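Local coordinates for cytochrome P450 RhF (Acinetobacter radioresistens, PDB 6RO8), which probably oxidises substrates as a heme-dependent monooxygenase, this chain being the P450 heme domain of a longer protein that also has iron-sulfur and flavin-reductase parts, at residues Y69-P79 with E370-A378; I80-L91 with W320-V330. All coordinates share one frame; numbering follows the deposited sequence.

Contact 1 (Y69-P79 with E370-A378); sequences YEDVKAIFRDP and EHLTFGYGA. With HEM (protoporphyrin IX containing Fe), chain B.
Leu372 points its isobutyl group at helix 69-77, and the tight part of the contact is built around it. Its CD1 is 3.7 Å from Val72 CG1, the two side chains sliding past each other in opposite directions, and its CG approaches Tyr69 CE1 obliquely at 3.7 Å. Beyond this apolar wedge the Tyr69 hydroxyl donates to the loop backbone, OH to Glu370 O, at 2.7 Å. The C=O...donor angle is 140°, with the oxygen near the phenol plane at the ring edge. Lower on the helix, Phe76 lies against the backbone of the loop. Gly375 CA stands over one face of the ring, 4.0 Å from the centroid and 19° off the normal, in a CH-pi contact, and Tyr376 N sits over the same face. Gly375, whose positive phi favours glycine, also closes a type I turn that begins at Leu372.

The other edge is partly exposed. With chi1 at -180° the Tyr376 ring swings away from its own N and lies along the helix; Lys73 CG covers one face in a CH-pi contact, 3.9 Å from the centroid. Only the polar ends here are loose. Arg77 NH1 comes to 3.8 Å from Tyr376 OH, and Lys73 NZ and Glu370 OE2 are 6.0 Å apart, so their attraction is at most long-range; Glu370 OE1 instead hydrogen-bonds to His354.

The loop is the cysteine-ligand loop of the P450 fold, with the Phe-x-x-Gly start of its signature at Phe374 and the axial Cys381 a few residues on. Tyr376 N makes a weak hydrogen bond to heme O2A, 3.4 Å. The chemistry implies a loop fixed to the helix by apolar and CH-pi packing and one phenol-carbonyl hydrogen bond, its backbone left to face the propionate.

Contact 2 (I80-L91 with W320-V330); sequences ITFSACNALEKL and WRRQVTTESEV. With HEM (protoporphyrin IX containing Fe), chain B; HIS (histidine), chain C.
The guanidinium of Arg321 has Asn86 O over the centre of one face, 3.2 Å above the plane, and Glu89 O at its edge. NH1 and NH2 both donate end-on to that single Glu89 oxygen, each at 2.8 Å and in the guanidinium plane; NH2 lies on a lone pair, NH1 above the carbonyl plane. The Arg322 guanidinium has Ala84 CB over one face and heme O1A at the edge, where NH2 donates at 2.9 Å, nearly straight (165°). Trp320 carries Ala87 O over one face and the heme methyl CMA over the other, while its CH2 approaches CB of the bound histidine obliquely. Thr81 CB sits over one face of the Phe82 ring, and Val324 CG2 meets its edge, 3.9 Å from CD1.

Ser83 and Gln323 form an antiparallel hydrogen-bonded pair, Ser83 N to Gln323 O 2.8 Å and Gln323 N to Ser83 O 2.9 Å, making strand 82-83 the edge of the mixed sheet. Arg322 bends at chi2 (-56°), which turns it back along Ser83 toward the propionate, and its NH1 donates to Arg321 O (3.0 Å, 153°).

Glu89 OE1 forms a salt bridge with Lys340, and Arg321 NH1 is also hydrogen-bonded to Tyr63 OH. The charge of Arg321 is probably stabilised by backbone carbonyls, with the Glu89 carboxylate nearby but beyond a salt bridge; that of Arg322 is probably compensated by the heme propionate.

How the contacts relate
Contact 2 is nested inside the chain loop closed by contact 1, and helix 69-77 is followed, after a short loop, by strand 82-83. Their centres are 13 Å apart, but they touch: Phe76 CD1 lies 3.4 Å from Arg322 NH2, and Ile75 CG2 packs 3.6 Å from Phe82 CG. Both converge on one heme propionate, residues 370-378 reaching O2A through a weak backbone bond and residues 320-330 reaching O1A through a charged side chain. The remaining division follows the heme: contact 1 holds the loop that runs on to the axial Cys381, while Trp320 of contact 2 lines the pocket of the bound histidine, on the side where water 1 sits 2.3 Å from the heme iron.

Contact 1 (Y69-P79 with E370-A378)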
# COMPACT_ATOMS: atom_id res chain seq x y z
N TYR A 69 -0.04 -11.56 -15.10
CA TYR A 69 -0.37 -10.16 -15.36
C TYR A 69 -1.75 -10.01 -15.99
O TYR A 69 -2.57 -9.20 -15.53
CB TYR A 69 0.70 -9.52 -16.25
CG TYR A 69 0.41 -8.07 -16.58
CD1 TYR A 69 0.86 -7.04 -15.76
CD2 TYR A 69 -0.34 -7.73 -17.70
CE1 TYR A 69 0.58 -5.73 -16.05
CE2 TYR A 69 -0.64 -6.41 -17.99
CZ TYR A 69 -0.16 -5.42 -17.17
OH TYR A 69 -0.45 -4.10 -17.46
N GLU A 70 -2.05 -10.79 -17.03
CA GLU A 70 -3.34 -10.63 -17.70
C GLU A 70 -4.51 -11.02 -16.79
O GLU A 70 -5.53 -10.33 -16.78
CB GLU A 70 -3.37 -11.44 -18.99
CG GLU A 70 -2.59 -10.83 -20.15
CD GLU A 70 -2.99 -9.39 -20.49
OE1 GLU A 70 -4.14 -8.99 -20.20
OE2 GLU A 70 -2.15 -8.65 -21.05
N ASP A 71 -4.37 -12.10 -16.01
CA ASP A 71 -5.45 -12.49 -15.10
C ASP A 71 -5.71 -11.40 -14.06
O ASP A 71 -6.86 -11.01 -13.84
CB ASP A 71 -5.12 -13.80 -14.38
CG ASP A 71 -4.89 -14.97 -15.32
OD1 ASP A 71 -5.54 -15.03 -16.39
OD2 ASP A 71 -4.05 -15.84 -14.97
N VAL A 72 -4.64 -10.93 -13.40
CA VAL A 72 -4.80 -9.91 -12.36
C VAL A 72 -5.45 -8.66 -12.94
O VAL A 72 -6.38 -8.09 -12.35
CB VAL A 72 -3.44 -9.60 -11.69
CG1 VAL A 72 -3.53 -8.34 -10.78
CG2 VAL A 72 -2.93 -10.84 -10.92
N LYS A 73 -5.00 -8.23 -14.12
CA LYS A 73 -5.63 -7.08 -14.75
C LYS A 73 -7.09 -7.36 -15.07
O LYS A 73 -7.96 -6.51 -14.82
CB LYS A 73 -4.86 -6.69 -16.02
CG LYS A 73 -5.24 -5.33 -16.56
CD LYS A 73 -4.14 -4.71 -17.39
CE LYS A 73 -4.57 -4.60 -18.84
NZ LYS A 73 -3.70 -3.63 -19.58
N ALA A 74 -7.38 -8.54 -15.60
CA ALA A 74 -8.75 -8.86 -15.98
C ALA A 74 -9.69 -8.76 -14.78
O ALA A 74 -10.77 -8.15 -14.86
CB ALA A 74 -8.80 -10.25 -16.59
N ILE A 75 -9.28 -9.31 -13.63
CA ILE A 75 -10.10 -9.24 -12.43
C ILE A 75 -10.27 -7.79 -11.95
O ILE A 75 -11.37 -7.38 -11.55
CB ILE A 75 -9.51 -10.17 -11.35
CG1 ILE A 75 -9.65 -11.63 -11.81
CG2 ILE A 75 -10.20 -10.00 -10.00
CD1 ILE A 75 -8.47 -12.53 -11.48
N PHE A 76 -9.20 -6.98 -12.01
CA PHE A 76 -9.32 -5.57 -11.66
C PHE A 76 -10.34 -4.86 -12.54
O PHE A 76 -11.07 -3.98 -12.08
CB PHE A 76 -7.97 -4.87 -11.80
CG PHE A 76 -7.16 -4.85 -10.55
CD1 PHE A 76 -7.68 -4.33 -9.38
CD2 PHE A 76 -5.85 -5.31 -10.56
CE1 PHE A 76 -6.91 -4.29 -8.21
CE2 PHE A 76 -5.07 -5.26 -9.40
CZ PHE A 76 -5.61 -4.76 -8.23
N ARG A 77 -10.40 -5.23 -13.83
CA ARG A 77 -11.20 -4.52 -14.81
C ARG A 77 -12.71 -4.71 -14.61
O ARG A 77 -13.49 -3.87 -15.07
CB ARG A 77 -10.77 -4.97 -16.21
CG ARG A 77 -11.42 -4.21 -17.35
CD ARG A 77 -10.61 -4.29 -18.64
NE ARG A 77 -9.85 -5.54 -18.76
CZ ARG A 77 -8.79 -5.70 -19.53
NH1 ARG A 77 -8.34 -4.69 -20.27
NH2 ARG A 77 -8.17 -6.88 -19.58
N ASP A 78 -13.13 -5.77 -13.93
CA ASP A 78 -14.55 -6.11 -13.74
C ASP A 78 -14.88 -6.04 -12.26
O ASP A 78 -14.74 -7.04 -11.53
CB ASP A 78 -14.84 -7.49 -14.33
CG ASP A 78 -16.30 -7.91 -14.18
OD1 ASP A 78 -17.09 -7.17 -13.56
OD2 ASP A 78 -16.66 -9.00 -14.69
N PRO A 79 -15.35 -4.90 -11.76
CA PRO A 79 -15.67 -4.79 -10.33
C PRO A 79 -17.10 -5.16 -9.99
O PRO A 79 -17.47 -5.09 -8.82
CB PRO A 79 -15.43 -3.30 -10.05
CG PRO A 79 -15.76 -2.62 -11.33
CD PRO A 79 -15.51 -3.61 -12.45
N GLU A 370 2.92 0.30 -17.00
CA GLU A 370 1.83 -0.66 -17.07
C GLU A 370 1.74 -1.57 -15.84
O GLU A 370 0.85 -2.44 -15.81
CB GLU A 370 1.97 -1.51 -18.34
CG GLU A 370 1.63 -0.75 -19.61
CD GLU A 370 1.86 -1.57 -20.86
OE1 GLU A 370 2.60 -2.58 -20.80
OE2 GLU A 370 1.31 -1.20 -21.92
N HIS A 371 2.62 -1.41 -14.85
CA HIS A 371 2.60 -2.22 -13.64
C HIS A 371 1.24 -2.08 -12.93
O HIS A 371 0.47 -1.15 -13.19
CB HIS A 371 3.74 -1.82 -12.70
CG HIS A 371 3.53 -0.49 -12.03
ND1 HIS A 371 2.59 -0.29 -11.04
CD2 HIS A 371 4.13 0.71 -12.21
CE1 HIS A 371 2.62 0.97 -10.65
NE2 HIS A 371 3.55 1.60 -11.34
N LEU A 372 0.97 -2.99 -11.99
CA LEU A 372 -0.33 -3.05 -11.32
C LEU A 372 -0.25 -2.73 -9.82
O LEU A 372 -1.20 -3.01 -9.10
CB LEU A 372 -0.98 -4.42 -11.53
CG LEU A 372 -1.20 -4.74 -13.00
CD1 LEU A 372 -1.72 -6.15 -13.22
CD2 LEU A 372 -2.15 -3.73 -13.60
N THR A 373 0.86 -2.14 -9.36
CA THR A 373 1.00 -1.80 -7.94
C THR A 373 -0.07 -0.81 -7.50
O THR A 373 -0.48 -0.81 -6.33
CB THR A 373 2.42 -1.25 -7.67
OG1 THR A 373 3.41 -2.17 -8.13
CG2 THR A 373 2.70 -0.99 -6.22
N PHE A 374 -0.57 0.03 -8.41
CA PHE A 374 -1.63 0.97 -8.05
C PHE A 374 -3.02 0.44 -8.35
O PHE A 374 -4.01 1.19 -8.22
CB PHE A 374 -1.45 2.32 -8.79
CG PHE A 374 -0.28 3.13 -8.30
CD1 PHE A 374 -0.14 3.43 -6.96
CD2 PHE A 374 0.68 3.59 -9.19
CE1 PHE A 374 0.95 4.18 -6.51
CE2 PHE A 374 1.77 4.34 -8.77
CZ PHE A 374 1.91 4.63 -7.43
N GLY A 375 -3.12 -0.83 -8.75
CA GLY A 375 -4.35 -1.37 -9.28
C GLY A 375 -4.60 -0.93 -10.71
O GLY A 375 -3.74 -0.39 -11.40
N TYR A 376 -5.83 -1.19 -11.15
CA TYR A 376 -6.24 -0.90 -12.51
C TYR A 376 -7.76 -0.74 -12.50
O TYR A 376 -8.46 -1.47 -11.79
CB TYR A 376 -5.80 -2.01 -13.48
CG TYR A 376 -6.17 -1.81 -14.93
CD1 TYR A 376 -5.33 -1.11 -15.79
CD2 TYR A 376 -7.34 -2.34 -15.45
CE1 TYR A 376 -5.66 -0.93 -17.13
CE2 TYR A 376 -7.69 -2.17 -16.79
CZ TYR A 376 -6.84 -1.46 -17.63
OH TYR A 376 -7.16 -1.28 -18.97
N GLY A 377 -8.25 0.23 -13.27
CA GLY A 377 -9.68 0.40 -13.42
C GLY A 377 -10.38 1.20 -12.33
O GLY A 377 -9.91 2.26 -11.92
N ALA A 378 -11.50 0.67 -11.84
CA ALA A 378 -12.44 1.47 -11.07
C ALA A 378 -11.81 2.00 -9.79
O ALA A 378 -11.97 3.19 -9.47
CB ALA A 378 -13.70 0.66 -10.75
CHA HEM B . -6.50 2.64 -3.97
CHB HEM B . -1.81 1.36 -3.76
CHC HEM B . -0.60 5.72 -1.95
CHD HEM B . -5.34 6.77 -1.75
C1A HEM B . -5.35 1.89 -4.06
C2A HEM B . -5.23 0.51 -4.50
C3A HEM B . -3.95 0.16 -4.44
C4A HEM B . -3.18 1.30 -3.95
CMA HEM B . -3.39 -1.22 -4.83
CAA HEM B . -6.38 -0.40 -4.98
CBA HEM B . -6.37 -0.37 -6.50
CGA HEM B . -7.52 -1.16 -7.07
O1A HEM B . -8.29 -1.76 -6.29
O2A HEM B . -7.64 -1.17 -8.32
C1B HEM B . -1.08 2.44 -3.34
C2B HEM B . 0.37 2.54 -3.36
C3B HEM B . 0.71 3.74 -2.84
C4B HEM B . -0.51 4.45 -2.49
CMB HEM B . 1.29 1.40 -3.88
CAB HEM B . 2.11 4.38 -2.65
CBB HEM B . 3.25 3.91 -3.15
C1C HEM B . -1.78 6.40 -1.73
C2C HEM B . -1.96 7.73 -1.17
C3C HEM B . -3.28 7.99 -1.13
C4C HEM B . -3.98 6.85 -1.66
CMC HEM B . -0.78 8.63 -0.72
CAC HEM B . -4.08 9.23 -0.63
CBC HEM B . -3.48 10.30 -0.10
C1D HEM B . -6.08 5.75 -2.30
C2D HEM B . -7.52 5.70 -2.40
C3D HEM B . -7.84 4.58 -3.02
C4D HEM B . -6.62 3.85 -3.34
CMD HEM B . -8.51 6.76 -1.89
CAD HEM B . -9.30 4.13 -3.31
CBD HEM B . -9.81 4.67 -4.64
CGD HEM B . -11.00 3.85 -5.07
O1D HEM B . -11.39 2.92 -4.32
O2D HEM B . -11.57 4.10 -6.16
NA HEM B . -4.09 2.32 -3.72
NB HEM B . -1.58 3.62 -2.81
NC HEM B . -3.05 5.90 -2.01
ND HEM B . -5.56 4.60 -2.88
FE HEM B . -3.56 4.15 -2.85
O HOH W 1 -3.96 3.19 -0.79

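Contact 2 (I80-L91 with W320-V330)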
# COMPACT_ATOMS: atom_id res chain seq x y z
N ILE A 80 -17.92 -5.54 -10.97
CA ILE A 80 -19.23 -6.08 -10.62
C ILE A 80 -19.10 -7.57 -10.28
O ILE A 80 -19.50 -8.00 -9.19
CB ILE A 80 -20.26 -5.80 -11.73
CG1 ILE A 80 -19.74 -6.18 -13.12
CG2 ILE A 80 -20.59 -4.30 -11.77
CD1 ILE A 80 -20.75 -6.90 -14.03
N THR A 81 -18.44 -8.34 -11.14
CA THR A 81 -18.15 -9.74 -10.81
C THR A 81 -17.20 -9.85 -9.62
O THR A 81 -17.48 -10.57 -8.66
CB THR A 81 -17.53 -10.45 -12.01
OG1 THR A 81 -18.18 -9.99 -13.21
CG2 THR A 81 -17.72 -11.95 -11.87
N PHE A 82 -16.06 -9.16 -9.69
CA PHE A 82 -15.04 -9.24 -8.65
C PHE A 82 -15.07 -7.94 -7.87
O PHE A 82 -14.57 -6.91 -8.32
CB PHE A 82 -13.67 -9.50 -9.27
CG PHE A 82 -13.71 -10.54 -10.32
CD1 PHE A 82 -13.89 -11.87 -9.97
CD2 PHE A 82 -13.62 -10.20 -11.65
CE1 PHE A 82 -13.95 -12.84 -10.93
CE2 PHE A 82 -13.68 -11.17 -12.61
CZ PHE A 82 -13.85 -12.50 -12.25
N SER A 83 -15.67 -7.99 -6.69
CA SER A 83 -15.90 -6.78 -5.93
C SER A 83 -14.83 -6.59 -4.86
O SER A 83 -14.19 -7.54 -4.39
CB SER A 83 -17.28 -6.80 -5.28
OG SER A 83 -17.20 -7.17 -3.91
N ALA A 84 -14.67 -5.34 -4.46
CA ALA A 84 -13.66 -4.90 -3.52
C ALA A 84 -14.07 -5.05 -2.07
O ALA A 84 -13.33 -4.61 -1.19
CB ALA A 84 -13.31 -3.43 -3.80
N CYS A 85 -15.24 -5.66 -1.80
CA CYS A 85 -15.81 -5.63 -0.46
C CYS A 85 -14.85 -6.19 0.58
O CYS A 85 -14.77 -5.66 1.70
CB CYS A 85 -17.15 -6.37 -0.44
SG CYS A 85 -17.10 -8.14 -0.85
N ASN A 86 -14.07 -7.19 0.22
CA ASN A 86 -13.14 -7.78 1.16
C ASN A 86 -11.78 -7.07 1.20
O ASN A 86 -10.90 -7.53 1.92
CB ASN A 86 -12.92 -9.26 0.82
CG ASN A 86 -12.27 -9.45 -0.53
OD1 ASN A 86 -12.36 -8.59 -1.41
ND2 ASN A 86 -11.58 -10.57 -0.70
N ALA A 87 -11.60 -5.96 0.47
CA ALA A 87 -10.26 -5.37 0.37
C ALA A 87 -9.71 -4.94 1.72
O ALA A 87 -8.48 -4.90 1.89
CB ALA A 87 -10.26 -4.18 -0.60
N LEU A 88 -10.57 -4.62 2.69
CA LEU A 88 -10.11 -4.24 4.02
C LEU A 88 -10.60 -5.21 5.09
O LEU A 88 -10.51 -4.92 6.29
CB LEU A 88 -10.56 -2.82 4.37
CG LEU A 88 -10.06 -1.70 3.45
CD1 LEU A 88 -10.75 -0.41 3.87
CD2 LEU A 88 -8.50 -1.55 3.46
N GLU A 89 -11.07 -6.37 4.66
CA GLU A 89 -11.56 -7.40 5.56
C GLU A 89 -10.42 -8.05 6.33
O GLU A 89 -9.32 -8.23 5.82
CB GLU A 89 -12.31 -8.43 4.73
CG GLU A 89 -12.82 -9.67 5.44
CD GLU A 89 -13.38 -10.64 4.44
OE1 GLU A 89 -12.63 -11.51 3.95
OE2 GLU A 89 -14.57 -10.49 4.09
N LYS A 90 -10.69 -8.40 7.58
CA LYS A 90 -9.64 -8.96 8.42
C LYS A 90 -9.30 -10.37 7.96
O LYS A 90 -10.18 -11.21 7.79
CB LYS A 90 -10.05 -8.95 9.89
CG LYS A 90 -8.96 -9.54 10.77
CD LYS A 90 -9.20 -9.38 12.27
CE LYS A 90 -7.97 -9.83 13.10
NZ LYS A 90 -7.68 -11.30 13.16
N LEU A 91 -8.02 -10.61 7.72
CA LEU A 91 -7.62 -11.84 7.06
C LEU A 91 -7.96 -13.05 7.92
O LEU A 91 -8.69 -13.95 7.49
CB LEU A 91 -6.14 -11.80 6.74
CG LEU A 91 -5.66 -12.93 5.85
CD1 LEU A 91 -6.28 -12.77 4.48
CD2 LEU A 91 -4.17 -12.83 5.79
N TRP A 320 -3.38 -7.66 -3.51
CA TRP A 320 -4.66 -7.06 -3.15
C TRP A 320 -5.76 -8.12 -3.34
O TRP A 320 -5.50 -9.22 -3.84
CB TRP A 320 -4.91 -5.80 -3.99
CG TRP A 320 -5.67 -4.73 -3.26
CD1 TRP A 320 -6.85 -4.15 -3.65
CD2 TRP A 320 -5.31 -4.10 -2.02
NE1 TRP A 320 -7.26 -3.21 -2.73
CE2 TRP A 320 -6.33 -3.16 -1.71
CE3 TRP A 320 -4.24 -4.25 -1.12
CZ2 TRP A 320 -6.30 -2.36 -0.57
CZ3 TRP A 320 -4.23 -3.46 0.04
CH2 TRP A 320 -5.25 -2.52 0.29
N ARG A 321 -6.98 -7.81 -2.93
CA ARG A 321 -7.99 -8.85 -2.77
C ARG A 321 -9.30 -8.50 -3.48
O ARG A 321 -9.67 -7.32 -3.61
CB ARG A 321 -8.26 -9.13 -1.30
CG ARG A 321 -7.07 -9.70 -0.55
CD ARG A 321 -7.46 -9.95 0.90
NE ARG A 321 -7.50 -8.71 1.67
CZ ARG A 321 -7.99 -8.59 2.89
NH1 ARG A 321 -8.54 -9.65 3.53
NH2 ARG A 321 -7.95 -7.39 3.48
N ARG A 322 -9.99 -9.54 -3.92
CA ARG A 322 -11.31 -9.41 -4.52
C ARG A 322 -12.19 -10.51 -3.98
O ARG A 322 -11.71 -11.55 -3.52
CB ARG A 322 -11.25 -9.47 -6.06
CG ARG A 322 -10.71 -8.22 -6.72
CD ARG A 322 -11.53 -7.02 -6.29
NE ARG A 322 -11.18 -5.81 -7.04
CZ ARG A 322 -10.48 -4.80 -6.54
NH1 ARG A 322 -10.04 -4.85 -5.29
NH2 ARG A 322 -10.24 -3.73 -7.28
N GLN A 323 -13.50 -10.29 -4.03
CA GLN A 323 -14.47 -11.33 -3.70
C GLN A 323 -15.41 -11.53 -4.87
O GLN A 323 -15.83 -10.56 -5.51
CB GLN A 323 -15.29 -10.99 -2.46
CG GLN A 323 -15.91 -12.24 -1.86
CD GLN A 323 -16.56 -12.02 -0.52
OE1 GLN A 323 -15.89 -11.73 0.47
NE2 GLN A 323 -17.88 -12.16 -0.47
N VAL A 324 -15.73 -12.78 -5.15
CA VAL A 324 -16.54 -13.14 -6.30
C VAL A 324 -18.02 -13.08 -5.92
O VAL A 324 -18.44 -13.63 -4.88
CB VAL A 324 -16.13 -14.53 -6.82
CG1 VAL A 324 -17.02 -14.99 -7.96
CG2 VAL A 324 -14.66 -14.52 -7.23
N THR A 325 -18.81 -12.41 -6.75
CA THR A 325 -20.22 -12.13 -6.48
C THR A 325 -21.18 -13.01 -7.27
O THR A 325 -22.31 -13.23 -6.81
CB THR A 325 -20.52 -10.66 -6.78
OG1 THR A 325 -20.10 -10.36 -8.11
CG2 THR A 325 -19.78 -9.74 -5.80
N THR A 326 -20.78 -13.48 -8.45
CA THR A 326 -21.52 -14.50 -9.18
C THR A 326 -20.51 -15.46 -9.76
O THR A 326 -19.35 -15.11 -9.94
CB THR A 326 -22.39 -13.90 -10.30
OG1 THR A 326 -23.16 -14.95 -10.93
CG2 THR A 326 -21.51 -13.22 -11.33
N GLU A 327 -20.94 -16.69 -10.06
CA GLU A 327 -19.95 -17.59 -10.62
C GLU A 327 -19.44 -17.04 -11.95
O GLU A 327 -20.13 -16.28 -12.65
CB GLU A 327 -20.46 -19.03 -10.78
CG GLU A 327 -21.92 -19.26 -11.01
CD GLU A 327 -22.21 -20.74 -11.24
OE1 GLU A 327 -23.40 -21.14 -11.31
OE2 GLU A 327 -21.23 -21.52 -11.34
N SER A 328 -18.20 -17.38 -12.25
CA SER A 328 -17.40 -16.67 -13.23
C SER A 328 -16.21 -17.56 -13.54
O SER A 328 -15.94 -18.53 -12.83
CB SER A 328 -16.95 -15.31 -12.69
OG SER A 328 -16.53 -15.45 -11.34
N GLU A 329 -15.48 -17.22 -14.60
CA GLU A 329 -14.25 -17.95 -14.81
C GLU A 329 -13.19 -17.04 -15.40
O GLU A 329 -13.48 -16.08 -16.12
CB GLU A 329 -14.49 -19.19 -15.67
CG GLU A 329 -14.99 -18.91 -17.06
CD GLU A 329 -13.84 -18.67 -18.02
OE1 GLU A 329 -13.74 -17.55 -18.57
OE2 GLU A 329 -13.02 -19.60 -18.20
N VAL A 330 -11.94 -17.35 -15.06
CA VAL A 330 -10.76 -16.63 -15.52
C VAL A 330 -9.76 -17.68 -15.97
O VAL A 330 -9.45 -18.59 -15.19
CB VAL A 330 -10.17 -15.72 -14.42
CG1 VAL A 330 -8.96 -14.96 -14.92
CG2 VAL A 330 -11.24 -14.76 -13.91
CHA HEM B . -6.50 2.64 -3.97
CHB HEM B . -1.81 1.36 -3.76
CHC HEM B . -0.60 5.72 -1.95
CHD HEM B . -5.34 6.77 -1.75
C1A HEM B . -5.35 1.89 -4.06
C2A HEM B . -5.23 0.51 -4.50
C3A HEM B . -3.95 0.16 -4.44
C4A HEM B . -3.18 1.30 -3.95
CMA HEM B . -3.39 -1.22 -4.83
CAA HEM B . -6.38 -0.40 -4.98
CBA HEM B . -6.37 -0.37 -6.50
CGA HEM B . -7.52 -1.16 -7.07
O1A HEM B . -8.29 -1.76 -6.29
O2A HEM B . -7.64 -1.17 -8.32
C1B HEM B . -1.08 2.44 -3.34
C2B HEM B . 0.37 2.54 -3.36
C3B HEM B . 0.71 3.74 -2.84
C4B HEM B . -0.51 4.45 -2.49
CMB HEM B . 1.29 1.40 -3.88
CAB HEM B . 2.11 4.38 -2.65
CBB HEM B . 3.25 3.91 -3.15
C1C HEM B . -1.78 6.40 -1.73
C2C HEM B . -1.96 7.73 -1.17
C3C HEM B . -3.28 7.99 -1.13
C4C HEM B . -3.98 6.85 -1.66
CMC HEM B . -0.78 8.63 -0.72
CAC HEM B . -4.08 9.23 -0.63
CBC HEM B . -3.48 10.30 -0.10
C1D HEM B . -6.08 5.75 -2.30
C2D HEM B . -7.52 5.70 -2.40
C3D HEM B . -7.84 4.58 -3.02
C4D HEM B . -6.62 3.85 -3.34
CMD HEM B . -8.51 6.76 -1.89
CAD HEM B . -9.30 4.13 -3.31
CBD HEM B . -9.81 4.67 -4.64
CGD HEM B . -11.00 3.85 -5.07
O1D HEM B . -11.39 2.92 -4.32
O2D HEM B . -11.57 4.10 -6.16
NA HEM B . -4.09 2.32 -3.72
NB HEM B . -1.58 3.62 -2.81
NC HEM B . -3.05 5.90 -2.01
ND HEM B . -5.56 4.60 -2.88
FE HEM B . -3.56 4.15 -2.85
N HIS C . -4.15 0.72 2.54
CA HIS C . -3.65 0.63 1.17
C HIS C . -2.65 1.74 0.87
O HIS C . -2.22 1.88 -0.28
CB HIS C . -4.80 0.67 0.17
CG HIS C . -5.87 1.66 0.53
ND1 HIS C . -6.33 2.61 -0.36
CD2 HIS C . -6.57 1.85 1.68
CE1 HIS C . -7.27 3.34 0.23
NE2 HIS C . -7.43 2.89 1.46
OXT HIS C . -2.27 2.50 1.76
O HOH W 2 -6.51 -6.47 1.23
O HOH W 1 -3.96 3.19 -0.79